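PDB 1OXX: glucose import ATP-binding protein GlcV from Sulfolobus solfataricus, which hydrolyses ATP to energise glucose uptake, as the ATPase subunit of an ABC transporter in the cell membrane. Local coordinates for residues 120-130 / 148-158. The protein carries 1 engineered substitution. Numbering follows the deposited sequence. Where two conformers were deposited one is given.
Sequences RVEEVAKILDI and RVALARALVKD
L128 lays its CD1 methyl on the backbone of A152, 3.5 Å from A152 N, and brings CD2 up to CD2 of L151, the two leucine side chains crossing at about a right angle. A152 contributes only a methyl, which lets V124 come close too, its CG1 3.8 Å from A152 CB. R148 runs out extended beside the end of helix 114-127 and gives NH1 to L128 O at 2.9 Å, with the oxygen in the guanidinium plane but the donor well above the carbonyl plane. That carbonyl sits where the helix closes in a Schellman motif, D129 being the C-prime residue with positive phi. Both helices belong to the helical subdomain of the ABC-ATPase domain; helix 143-155 begins within the LSGAQ signature sequence, and its L151 also packs on V87 of strand 84-88. At the far end R120, bent at chi2 (58°), reaches the turn after helix 143-155. Its NE points almost straight at V156 O (2.9 Å, 179°), while NH2 makes a weak bond to L155 O. E123 OE1 takes NH1 in a salt bridge, and V124 CG2 lies over one face of the guanidinium, 3.4 Å above its plane.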
# COMPACT_ATOMS: atom_id res chain seq x y z
N ARG A 120 12.35 8.17 -29.90
CA ARG A 120 11.84 8.27 -28.54
C ARG A 120 11.59 6.89 -27.94
O ARG A 120 11.97 6.61 -26.79
CB ARG A 120 10.57 9.10 -28.49
CG ARG A 120 9.97 9.22 -27.10
CD ARG A 120 10.91 9.83 -26.08
NE ARG A 120 10.29 9.89 -24.77
CZ ARG A 120 10.94 10.02 -23.62
NH1 ARG A 120 12.26 10.12 -23.59
NH2 ARG A 120 10.25 10.05 -22.48
N VAL A 121 10.94 6.03 -28.70
CA VAL A 121 10.67 4.69 -28.22
C VAL A 121 11.99 3.96 -27.93
O VAL A 121 12.13 3.32 -26.90
CB VAL A 121 9.86 3.89 -29.25
CG1 VAL A 121 9.78 2.40 -28.86
CG2 VAL A 121 8.47 4.52 -29.39
N GLU A 122 12.95 4.06 -28.84
CA GLU A 122 14.24 3.38 -28.63
C GLU A 122 14.98 3.92 -27.41
O GLU A 122 15.61 3.15 -26.69
CB GLU A 122 15.11 3.43 -29.87
CG GLU A 122 14.60 2.48 -30.94
CD GLU A 122 15.60 2.27 -32.06
OE1 GLU A 122 15.16 2.20 -33.22
OE2 GLU A 122 16.82 2.13 -31.76
N GLU A 123 14.89 5.23 -27.19
CA GLU A 123 15.58 5.86 -26.08
C GLU A 123 15.02 5.34 -24.76
O GLU A 123 15.77 4.93 -23.84
CB GLU A 123 15.41 7.39 -26.19
CG GLU A 123 15.80 8.22 -24.99
CD GLU A 123 15.53 9.70 -25.23
OE1 GLU A 123 14.40 10.06 -25.63
OE2 GLU A 123 16.46 10.50 -25.03
N VAL A 124 13.70 5.32 -24.64
CA VAL A 124 13.07 4.84 -23.43
C VAL A 124 13.33 3.34 -23.25
O VAL A 124 13.58 2.86 -22.16
CB VAL A 124 11.57 5.15 -23.45
CG1 VAL A 124 10.89 4.61 -22.24
CG2 VAL A 124 11.37 6.66 -23.56
N ALA A 125 13.26 2.60 -24.34
CA ALA A 125 13.50 1.17 -24.26
C ALA A 125 14.93 0.88 -23.80
O ALA A 125 15.15 -0.06 -23.04
CB ALA A 125 13.21 0.51 -25.60
N LYS A 126 15.90 1.67 -24.25
CA LYS A 126 17.28 1.46 -23.80
C LYS A 126 17.42 1.73 -22.31
O LYS A 126 18.07 0.97 -21.58
CB LYS A 126 18.23 2.35 -24.59
N ILE A 127 16.82 2.81 -21.84
CA ILE A 127 16.90 3.15 -20.43
C ILE A 127 16.30 2.04 -19.55
O ILE A 127 16.84 1.73 -18.50
CB ILE A 127 16.18 4.49 -20.18
CG1 ILE A 127 17.01 5.65 -20.74
CG2 ILE A 127 15.90 4.68 -18.70
CD1 ILE A 127 16.23 6.98 -20.86
N LEU A 128 15.22 1.40 -20.01
CA LEU A 128 14.54 0.37 -19.25
C LEU A 128 15.00 -1.04 -19.62
O LEU A 128 14.39 -2.05 -19.23
CB LEU A 128 13.01 0.52 -19.43
CG LEU A 128 12.37 1.76 -18.82
CD1 LEU A 128 10.89 1.86 -19.14
CD2 LEU A 128 12.57 1.75 -17.31
N ASP A 129 16.07 -1.10 -20.40
CA ASP A 129 16.72 -2.35 -20.81
C ASP A 129 15.79 -3.37 -21.45
O ASP A 129 15.84 -4.57 -21.14
CB ASP A 129 17.47 -2.97 -19.64
CG ASP A 129 18.46 -4.05 -20.07
OD1 ASP A 129 19.02 -3.96 -21.19
OD2 ASP A 129 18.74 -5.03 -19.33
N ILE A 130 14.97 -2.89 -22.38
CA ILE A 130 14.13 -3.76 -23.21
C ILE A 130 14.28 -3.46 -24.68
O ILE A 130 13.48 -3.89 -25.50
CB ILE A 130 12.63 -3.69 -22.83
CG1 ILE A 130 12.19 -2.23 -22.65
CG2 ILE A 130 12.38 -4.52 -21.58
CD1 ILE A 130 10.70 -2.02 -22.53
N ARG A 148 8.39 -3.90 -17.75
CA ARG A 148 9.18 -2.82 -18.29
C ARG A 148 8.56 -2.20 -19.55
O ARG A 148 8.65 -0.98 -19.73
CB ARG A 148 10.62 -3.29 -18.50
CG ARG A 148 11.34 -3.55 -17.20
CD ARG A 148 12.66 -4.22 -17.36
NE ARG A 148 13.28 -4.40 -16.05
CZ ARG A 148 14.33 -3.72 -15.64
NH1 ARG A 148 14.91 -2.83 -16.44
NH2 ARG A 148 14.82 -3.94 -14.43
N VAL A 149 7.92 -3.00 -20.40
CA VAL A 149 7.25 -2.42 -21.56
C VAL A 149 6.08 -1.55 -21.11
O VAL A 149 5.86 -0.48 -21.64
CB VAL A 149 6.76 -3.52 -22.50
CG1 VAL A 149 5.90 -2.94 -23.61
CG2 VAL A 149 7.95 -4.25 -23.06
N ALA A 150 5.34 -2.00 -20.10
CA ALA A 150 4.23 -1.22 -19.57
C ALA A 150 4.72 0.10 -18.97
O ALA A 150 4.09 1.15 -19.14
CB ALA A 150 3.46 -2.03 -18.52
N LEU A 151 5.85 0.05 -18.26
CA LEU A 151 6.42 1.27 -17.72
C LEU A 151 6.91 2.19 -18.84
O LEU A 151 6.70 3.39 -18.80
CB LEU A 151 7.55 0.93 -16.77
CG LEU A 151 8.15 2.05 -15.94
CD1 LEU A 151 7.09 2.78 -15.14
CD2 LEU A 151 9.22 1.45 -15.04
N ALA A 152 7.52 1.65 -19.89
CA ALA A 152 7.98 2.45 -21.01
C ALA A 152 6.80 3.14 -21.67
O ALA A 152 6.89 4.31 -22.07
CB ALA A 152 8.69 1.54 -22.01
N ARG A 153 5.71 2.41 -21.87
CA ARG A 153 4.49 3.00 -22.43
C ARG A 153 4.02 4.20 -21.59
O ARG A 153 3.63 5.23 -22.12
CB ARG A 153 3.39 1.94 -22.52
CG ARG A 153 2.13 2.46 -23.11
CD ARG A 153 1.04 1.42 -23.23
NE ARG A 153 0.72 0.82 -21.95
CZ ARG A 153 -0.11 -0.20 -21.80
NH1 ARG A 153 -0.67 -0.76 -22.87
NH2 ARG A 153 -0.34 -0.70 -20.60
N ALA A 154 4.06 4.05 -20.27
CA ALA A 154 3.66 5.12 -19.36
C ALA A 154 4.57 6.33 -19.40
O ALA A 154 4.12 7.44 -19.09
CB ALA A 154 3.61 4.60 -17.96
N LEU A 155 5.84 6.14 -19.76
CA LEU A 155 6.86 7.20 -19.70
C LEU A 155 7.18 7.85 -21.04
O LEU A 155 7.91 8.84 -21.12
CB LEU A 155 8.15 6.60 -19.15
CG LEU A 155 8.05 6.07 -17.73
CD1 LEU A 155 9.36 5.40 -17.36
CD2 LEU A 155 7.72 7.17 -16.77
N VAL A 156 6.62 7.30 -22.10
CA VAL A 156 7.02 7.71 -23.44
C VAL A 156 6.73 9.17 -23.81
O VAL A 156 7.43 9.74 -24.62
CB VAL A 156 6.45 6.72 -24.51
CG1 VAL A 156 5.01 7.00 -24.82
CG2 VAL A 156 7.30 6.79 -25.75
N LYS A 157 5.70 9.75 -23.20
CA LYS A 157 5.36 11.17 -23.43
C LYS A 157 5.93 12.12 -22.37
O LYS A 157 5.47 13.25 -22.23
CB LYS A 157 3.85 11.38 -23.47
CG LYS A 157 3.11 10.72 -24.64
CD LYS A 157 1.66 11.17 -24.72
CE LYS A 157 0.83 10.65 -23.56
NZ LYS A 157 -0.60 11.11 -23.64
N ASP A 158 6.92 11.67 -21.62
CA ASP A 158 7.48 12.48 -20.53
C ASP A 158 6.44 13.15 -19.62
O ASP A 158 6.19 14.35 -19.63
CB ASP A 158 8.45 13.53 -21.03
CG ASP A 158 9.51 13.87 -19.98
OD1 ASP A 158 10.18 12.91 -19.51
OD2 ASP A 158 9.71 15.02 -19.55
O HOH W 1 16.79 -0.10 -16.41